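Local structure of histone-lysine N-methyltransferase, H3 lysine-9 specific SUVH6 (Arabidopsis thaliana, 6A5K) at residues 314-317 with 321-324; 13-18 with 481-486. The protein methylates lysine 9 of histone H3 with S-adenosylmethionine as methyl donor and, through its SRA domain, probably binds methylated DNA in non-CG contexts. The protein carries 1 engineered substitution. One frame throughout, in Å; residues are numbered along the deposited sequence.

In the fold
Helix 5-29 takes part in both interactions: it supplies one side of interaction 2 and packs against interaction 1. Interaction 1 is a buried, short-range contact inside the Pre-SET motif, where 314-317 and 321-324 are joined by backbone hydrogen bonds and apolar packing. Interaction 2 is more open to solvent, its residues mostly partly exposed, although it sits closer to the middle of the chain. It joins helix 5-29 to the end of SET strand 477-482, more than 460 residues away, by a salt bridge, a hydrogen bond and a guanidinium-amide stack. The centres of interactions 1 and 2 are about 13 Å apart, and they meet where Ile322 CG2 packs on Phe481 CD2 at 3.6 Å.

Interaction 1 of 2, residues 314-317 with 321-324; sequences IPYN and AIVG
Tyr316 brings the CD1 corner of its ring against the backbone of Ile322, with CD1 3.6 Å from Ile322 CA. The same Tyr316 CD1 is 4.0 Å from Ile322 CB, with CE1 the next ring atom near that CB, and the two side chains run at a slant to one another. At the rim of the ring, in its plane, lies the peptide link between Ala321 and Ile322. CG of Tyr316 stands opposite its own carbonyl carbon (chi1 -61°), which sends the phenol out beside Ile322 toward Ile329 and Val346, while its hydroxyl makes a weak hydrogen bond to Glu331. On the other flank, methyl CG2 of Val323 fits against the chain at Tyr316 and Asn317, 3.7 Å from Tyr316 C, and touches the Asn317 amide, the two side chains crossing at about a right angle. The two short runs form a single beta bridge in the Pre-SET motif, between helix 305-309 and strand 328-330, with Tyr316 facing Ile322. Two backbone hydrogen bonds frame it: Val323 N donates to Pro315 O at 3.0 Å in an almost straight line (178° at the hydrogen), and Asn317 N donates to Ala321 O at 2.8 Å. That second oxygen also receives a CA-H...O contact from Tyr316 CA at 3.4 Å. Pro315 O takes a further hydrogen from a water that also donates to Gly324 O at 2.6 Å, so the water links a carbonyl of each run. The amide of Asn317 is held from outside: ND2 donates to Glu29 and OD1 accepts from Arg22, both on helix 5-29, which fixes the rotation of the amide and ties this Pre-SET loop to the N-terminal helix. The Ile322 side chain also touches Tyr462 and Gln464 of strand 461-467.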
ATOM      1  N   ILE A 314      -0.745   1.269 -21.731  1.00 25.00           N
ATOM      2  CA  ILE A 314       0.237   1.729 -20.756  1.00 19.51           C
ATOM      3  C   ILE A 314      -0.066   1.095 -19.407  1.00 17.39           C
ATOM      4  O   ILE A 314      -1.128   1.344 -18.840  1.00 23.57           O
ATOM      5  CB  ILE A 314       0.197   3.271 -20.598  1.00 29.89           C
ATOM      6  CG1 ILE A 314       0.253   3.958 -21.959  1.00 32.22           C
ATOM      7  CG2 ILE A 314       1.331   3.750 -19.706  1.00 32.53           C
ATOM      8  CD1 ILE A 314       1.549   3.744 -22.674  1.00 26.67           C
ATOM      9  N   PRO A 315       0.855   0.273 -18.882  1.00 20.31           N
ATOM     10  CA  PRO A 315       0.549  -0.451 -17.640  1.00 14.92           C
ATOM     11  C   PRO A 315       0.673   0.396 -16.366  1.00 17.17           C
ATOM     12  O   PRO A 315       0.451  -0.123 -15.273  1.00 17.55           O
ATOM     13  CB  PRO A 315       1.581  -1.584 -17.637  1.00 19.93           C
ATOM     14  CG  PRO A 315       2.718  -1.050 -18.435  1.00 25.03           C
ATOM     15  CD  PRO A 315       2.098  -0.209 -19.510  1.00 20.14           C
ATOM     16  N   TYR A 316       1.036   1.666 -16.508  1.00 14.60           N
ATOM     17  CA  TYR A 316       1.078   2.588 -15.379  1.00 17.25           C
ATOM     18  C   TYR A 316       0.101   3.730 -15.622  1.00 18.69           C
ATOM     19  O   TYR A 316      -0.166   4.083 -16.765  1.00 18.38           O
ATOM     20  CB  TYR A 316       2.488   3.163 -15.176  1.00 16.91           C
ATOM     21  CG  TYR A 316       3.573   2.151 -14.867  1.00 19.45           C
ATOM     22  CD1 TYR A 316       3.701   1.599 -13.593  1.00 17.59           C
ATOM     23  CD2 TYR A 316       4.496   1.773 -15.842  1.00 16.35           C
ATOM     24  CE1 TYR A 316       4.704   0.680 -13.306  1.00 16.90           C
ATOM     25  CE2 TYR A 316       5.500   0.854 -15.562  1.00 16.69           C
ATOM     26  CZ  TYR A 316       5.600   0.312 -14.299  1.00 18.15           C
ATOM     27  OH  TYR A 316       6.601  -0.601 -14.027  1.00 16.74           O
ATOM     28  N   ASN A 317      -0.423   4.324 -14.553  1.00 16.62           N
ATOM     29  CA  ASN A 317      -1.120   5.597 -14.693  1.00 15.87           C
ATOM     30  C   ASN A 317      -0.102   6.725 -14.822  1.00 19.24           C
ATOM     31  O   ASN A 317       1.086   6.528 -14.585  1.00 19.63           O
ATOM     32  CB  ASN A 317      -2.061   5.856 -13.511  1.00 14.33           C
ATOM     33  CG  ASN A 317      -3.270   4.939 -13.520  1.00 19.70           C
ATOM     34  OD1 ASN A 317      -3.509   4.204 -12.564  1.00 16.51           O
ATOM     35  ND2 ASN A 317      -4.032   4.972 -14.608  1.00 14.82           N
ATOM     36  N   ALA A 321       1.884   5.154 -10.610  1.00 17.88           N
ATOM     37  CA  ALA A 321       1.367   3.937  -9.998  1.00 17.02           C
ATOM     38  C   ALA A 321       1.027   2.884 -11.050  1.00 16.45           C
ATOM     39  O   ALA A 321       0.534   3.215 -12.129  1.00 18.04           O
ATOM     40  CB  ALA A 321       0.134   4.256  -9.152  1.00 14.15           C
ATOM     41  N   ILE A 322       1.286   1.619 -10.729  1.00 12.98           N
ATOM     42  CA  ILE A 322       0.917   0.513 -11.607  1.00 12.32           C
ATOM     43  C   ILE A 322      -0.611   0.375 -11.611  1.00 21.10           C
ATOM     44  O   ILE A 322      -1.264   0.536 -10.577  1.00 15.22           O
ATOM     45  CB  ILE A 322       1.597  -0.815 -11.163  1.00 16.29           C
ATOM     46  CG1 ILE A 322       1.460  -1.899 -12.226  1.00 10.75           C
ATOM     47  CG2 ILE A 322       1.061  -1.313  -9.812  1.00 10.98           C
ATOM     48  CD1 ILE A 322       2.177  -3.204 -11.831  1.00 15.29           C
ATOM     49  N   VAL A 323      -1.189   0.130 -12.782  1.00 16.35           N
ATOM     50  CA  VAL A 323      -2.640  -0.008 -12.880  1.00 18.42           C
ATOM     51  C   VAL A 323      -3.081  -1.321 -12.235  1.00 18.69           C
ATOM     52  O   VAL A 323      -4.076  -1.377 -11.507  1.00 17.65           O
ATOM     53  CB  VAL A 323      -3.114   0.048 -14.347  1.00 21.64           C
ATOM     54  CG1 VAL A 323      -4.612  -0.213 -14.442  1.00 22.22           C
ATOM     55  CG2 VAL A 323      -2.753   1.400 -14.978  1.00 19.38           C
ATOM     56  N   GLY A 324      -2.321  -2.375 -12.508  1.00 19.55           N
ATOM     57  CA  GLY A 324      -2.577  -3.684 -11.945  1.00 17.54           C
ATOM     58  C   GLY A 324      -1.472  -4.631 -12.355  1.00 20.10           C
ATOM     59  O   GLY A 324      -0.744  -4.366 -13.320  1.00 15.72           O
TER
HETATM   60  O   HOH W   1      -0.799  -2.637 -15.264  1.00 20.53           O

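Interaction 2 of 2, residues 13-18 with 481-486; sequences TLRLFH and FAQDNI
Asp484 OD2 receives Arg15 NH2 on the syn side of the carboxylate in a salt bridge of 2.9 Å. The same guanidinium uses Arg15 NE to bond Gln483 O, also at 2.9 Å, this time approaching from above the carbonyl plane. Both acceptors lie close to the guanidinium plane, so the two N-H groups reach consecutive residues, Gln483 and Asp484, from the edge of the group. The Gln483 amide takes one face: its plane is tilted only 10° from the guanidinium, and Gln483 NE2 sits over the centre, 3.6 Å from Arg15 CZ. Gln483 NE2 is itself hydrogen-bonded to Pro459 O, which steadies the amide over the arginine. Here the N-terminal helix 5-29 runs beside the SET domain, meeting the chain as it leaves strand 477-482. A bend at chi3 (-63°) turns the arginine tip toward that exit. An alanine in place of Arg15 would take away both bonds and the stacked partner, and would probably leave the Asp484 carboxylate without its countercharge and the Gln483 amide uncovered on one side. About one helical turn on, the His18 ring stands nearly perpendicular to the Asn485 amide, with His18 NE2 3.3 Å from Asn485 ND2; Asn485 OD1 accepts a hydrogen bond from Ile375 N, while NE2 of the histidine has a weak hydrogen bond with Glu83 of helix 81-87.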
ATOM      1  N   THR A  13     -11.650  -5.744  -0.793  1.00 12.56           N
ATOM      2  CA  THR A  13     -12.682  -4.827  -1.282  1.00 13.75           C
ATOM      3  C   THR A  13     -12.048  -3.488  -1.648  1.00 13.56           C
ATOM      4  O   THR A  13     -12.357  -2.911  -2.701  1.00 13.39           O
ATOM      5  CB  THR A  13     -13.807  -4.630  -0.237  1.00 16.47           C
ATOM      6  OG1 THR A  13     -14.425  -5.895   0.035  1.00 15.40           O
ATOM      7  CG2 THR A  13     -14.874  -3.662  -0.751  1.00 12.54           C
ATOM      8  N   LEU A  14     -11.147  -3.002  -0.794  1.00 10.23           N
ATOM      9  CA  LEU A  14     -10.443  -1.756  -1.104  1.00 12.78           C
ATOM     10  C   LEU A  14      -9.536  -1.914  -2.329  1.00 14.33           C
ATOM     11  O   LEU A  14      -9.396  -0.992  -3.141  1.00 10.68           O
ATOM     12  CB  LEU A  14      -9.619  -1.278   0.095  1.00 14.78           C
ATOM     13  CG  LEU A  14     -10.385  -0.896   1.365  1.00 15.63           C
ATOM     14  CD1 LEU A  14      -9.411  -0.467   2.472  1.00 21.29           C
ATOM     15  CD2 LEU A  14     -11.379   0.197   1.071  1.00 14.88           C
ATOM     16  N   ARG A  15      -8.927  -3.090  -2.451  1.00 10.31           N
ATOM     17  CA  ARG A  15      -8.035  -3.393  -3.569  1.00 14.28           C
ATOM     18  C   ARG A  15      -8.828  -3.392  -4.882  1.00 13.31           C
ATOM     19  O   ARG A  15      -8.400  -2.813  -5.893  1.00 17.33           O
ATOM     20  CB  ARG A  15      -7.340  -4.743  -3.324  1.00 18.39           C
ATOM     21  CG  ARG A  15      -6.101  -4.999  -4.150  1.00 24.61           C
ATOM     22  CD  ARG A  15      -5.372  -6.256  -3.662  1.00 20.77           C
ATOM     23  NE  ARG A  15      -4.886  -6.111  -2.291  1.00 15.57           N
ATOM     24  CZ  ARG A  15      -4.917  -7.084  -1.385  1.00 20.95           C
ATOM     25  NH1 ARG A  15      -5.417  -8.270  -1.698  1.00 20.79           N
ATOM     26  NH2 ARG A  15      -4.446  -6.875  -0.164  1.00 20.17           N
ATOM     27  N   LEU A  16      -9.999  -4.024  -4.854  1.00 11.52           N
ATOM     28  CA  LEU A  16     -10.908  -4.035  -5.993  1.00 15.01           C
ATOM     29  C   LEU A  16     -11.324  -2.610  -6.372  1.00 15.98           C
ATOM     30  O   LEU A  16     -11.277  -2.221  -7.544  1.00 14.01           O
ATOM     31  CB  LEU A  16     -12.141  -4.883  -5.676  1.00 18.49           C
ATOM     32  CG  LEU A  16     -13.142  -5.109  -6.808  1.00 24.41           C
ATOM     33  CD1 LEU A  16     -12.531  -6.001  -7.894  1.00 25.96           C
ATOM     34  CD2 LEU A  16     -14.440  -5.705  -6.261  1.00 23.36           C
ATOM     35  N   PHE A  17     -11.716  -1.831  -5.365  1.00 11.92           N
ATOM     36  CA  PHE A  17     -12.088  -0.438  -5.583  1.00 13.28           C
ATOM     37  C   PHE A  17     -10.983   0.357  -6.292  1.00 14.16           C
ATOM     38  O   PHE A  17     -11.230   1.026  -7.305  1.00 12.58           O
ATOM     39  CB  PHE A  17     -12.431   0.236  -4.251  1.00 13.49           C
ATOM     40  CG  PHE A  17     -12.625   1.715  -4.363  1.00 13.23           C
ATOM     41  CD1 PHE A  17     -13.786   2.235  -4.912  1.00 15.81           C
ATOM     42  CD2 PHE A  17     -11.647   2.592  -3.918  1.00 17.89           C
ATOM     43  CE1 PHE A  17     -13.975   3.599  -5.014  1.00 19.90           C
ATOM     44  CE2 PHE A  17     -11.830   3.959  -4.017  1.00 21.35           C
ATOM     45  CZ  PHE A  17     -12.996   4.462  -4.570  1.00 20.92           C
ATOM     46  N   HIS A  18      -9.760   0.277  -5.775  1.00 10.96           N
ATOM     47  CA  HIS A  18      -8.674   1.039  -6.387  1.00 15.08           C
ATOM     48  C   HIS A  18      -8.309   0.511  -7.771  1.00 13.75           C
ATOM     49  O   HIS A  18      -7.906   1.283  -8.650  1.00 17.65           O
ATOM     50  CB  HIS A  18      -7.454   1.064  -5.461  1.00 13.01           C
ATOM     51  CG  HIS A  18      -7.596   2.052  -4.347  1.00 13.53           C
ATOM     52  ND1 HIS A  18      -7.405   3.406  -4.533  1.00 14.15           N
ATOM     53  CD2 HIS A  18      -7.972   1.897  -3.056  1.00 17.29           C
ATOM     54  CE1 HIS A  18      -7.635   4.039  -3.395  1.00 16.83           C
ATOM     55  NE2 HIS A  18      -7.986   3.149  -2.484  1.00 16.61           N
ATOM     56  N   PHE A 481       5.689  -4.241  -5.809  1.00  9.50           N
ATOM     57  CA  PHE A 481       4.689  -3.174  -5.807  1.00  8.52           C
ATOM     58  C   PHE A 481       3.723  -3.328  -4.626  1.00  8.25           C
ATOM     59  O   PHE A 481       3.389  -4.446  -4.234  1.00  9.24           O
ATOM     60  CB  PHE A 481       3.872  -3.183  -7.107  1.00 10.54           C
ATOM     61  CG  PHE A 481       4.615  -2.665  -8.306  1.00 10.67           C
ATOM     62  CD1 PHE A 481       5.432  -3.510  -9.051  1.00 12.34           C
ATOM     63  CD2 PHE A 481       4.478  -1.343  -8.700  1.00 11.36           C
ATOM     64  CE1 PHE A 481       6.113  -3.038 -10.160  1.00 11.57           C
ATOM     65  CE2 PHE A 481       5.160  -0.866  -9.816  1.00 10.60           C
ATOM     66  CZ  PHE A 481       5.966  -1.709 -10.542  1.00  9.79           C
ATOM     67  N   ALA A 482       3.255  -2.208  -4.083  1.00 11.67           N
ATOM     68  CA  ALA A 482       2.221  -2.234  -3.042  1.00 10.60           C
ATOM     69  C   ALA A 482       0.842  -2.590  -3.608  1.00 10.24           C
ATOM     70  O   ALA A 482       0.438  -2.065  -4.647  1.00  9.05           O
ATOM     71  CB  ALA A 482       2.160  -0.884  -2.325  1.00  8.36           C
ATOM     72  N   GLN A 483       0.110  -3.470  -2.924  1.00 10.16           N
ATOM     73  CA  GLN A 483      -1.275  -3.747  -3.310  1.00 12.13           C
ATOM     74  C   GLN A 483      -2.288  -3.271  -2.256  1.00 12.72           C
ATOM     75  O   GLN A 483      -3.463  -3.635  -2.301  1.00 12.46           O
ATOM     76  CB  GLN A 483      -1.473  -5.243  -3.614  1.00 14.72           C
ATOM     77  CG  GLN A 483      -1.193  -6.220  -2.471  1.00  7.77           C
ATOM     78  CD  GLN A 483      -1.606  -7.644  -2.834  1.00 16.78           C
ATOM     79  OE1 GLN A 483      -1.869  -7.946  -4.000  1.00 15.06           O
ATOM     80  NE2 GLN A 483      -1.681  -8.517  -1.836  1.00 18.01           N
ATOM     81  N   ASP A 484      -1.818  -2.445  -1.323  1.00 11.78           N
ATOM     82  CA  ASP A 484      -2.669  -1.683  -0.411  1.00 13.15           C
ATOM     83  C   ASP A 484      -2.144  -0.258  -0.333  1.00 10.64           C
ATOM     84  O   ASP A 484      -1.014   0.009  -0.731  1.00  9.56           O
ATOM     85  CB  ASP A 484      -2.669  -2.257   1.011  1.00 14.08           C
ATOM     86  CG  ASP A 484      -3.036  -3.721   1.065  1.00 23.10           C
ATOM     87  OD1 ASP A 484      -2.295  -4.480   1.728  1.00 28.40           O
ATOM     88  OD2 ASP A 484      -4.075  -4.105   0.489  1.00 16.50           O
ATOM     89  N   ASN A 485      -2.960   0.645   0.197  1.00  8.77           N
ATOM     90  CA  ASN A 485      -2.427   1.863   0.789  1.00 14.59           C
ATOM     91  C   ASN A 485      -1.843   1.483   2.145  1.00 12.21           C
ATOM     92  O   ASN A 485      -2.582   1.202   3.081  1.00 14.37           O
ATOM     93  CB  ASN A 485      -3.509   2.931   0.937  1.00 11.42           C
ATOM     94  CG  ASN A 485      -3.965   3.483  -0.399  1.00 14.17           C
ATOM     95  OD1 ASN A 485      -3.159   3.976  -1.191  1.00 14.00           O
ATOM     96  ND2 ASN A 485      -5.267   3.400  -0.659  1.00 12.96           N
ATOM     97  N   ILE A 486      -0.520   1.451   2.243  1.00  9.78           N
ATOM     98  CA  ILE A 486       0.131   0.908   3.433  1.00 10.32           C
ATOM     99  C   ILE A 486       0.400   1.998   4.473  1.00 10.14           C
ATOM    100  O   ILE A 486       0.949   3.041   4.143  1.00 12.18           O
ATOM    101  CB  ILE A 486       1.457   0.210   3.066  1.00 10.26           C
ATOM    102  CG1 ILE A 486       1.231  -0.803   1.934  1.00 10.66           C
ATOM    103  CG2 ILE A 486       2.053  -0.476   4.287  1.00  9.40           C
ATOM    104  CD1 ILE A 486       2.534  -1.480   1.438  1.00  9.97           C
TER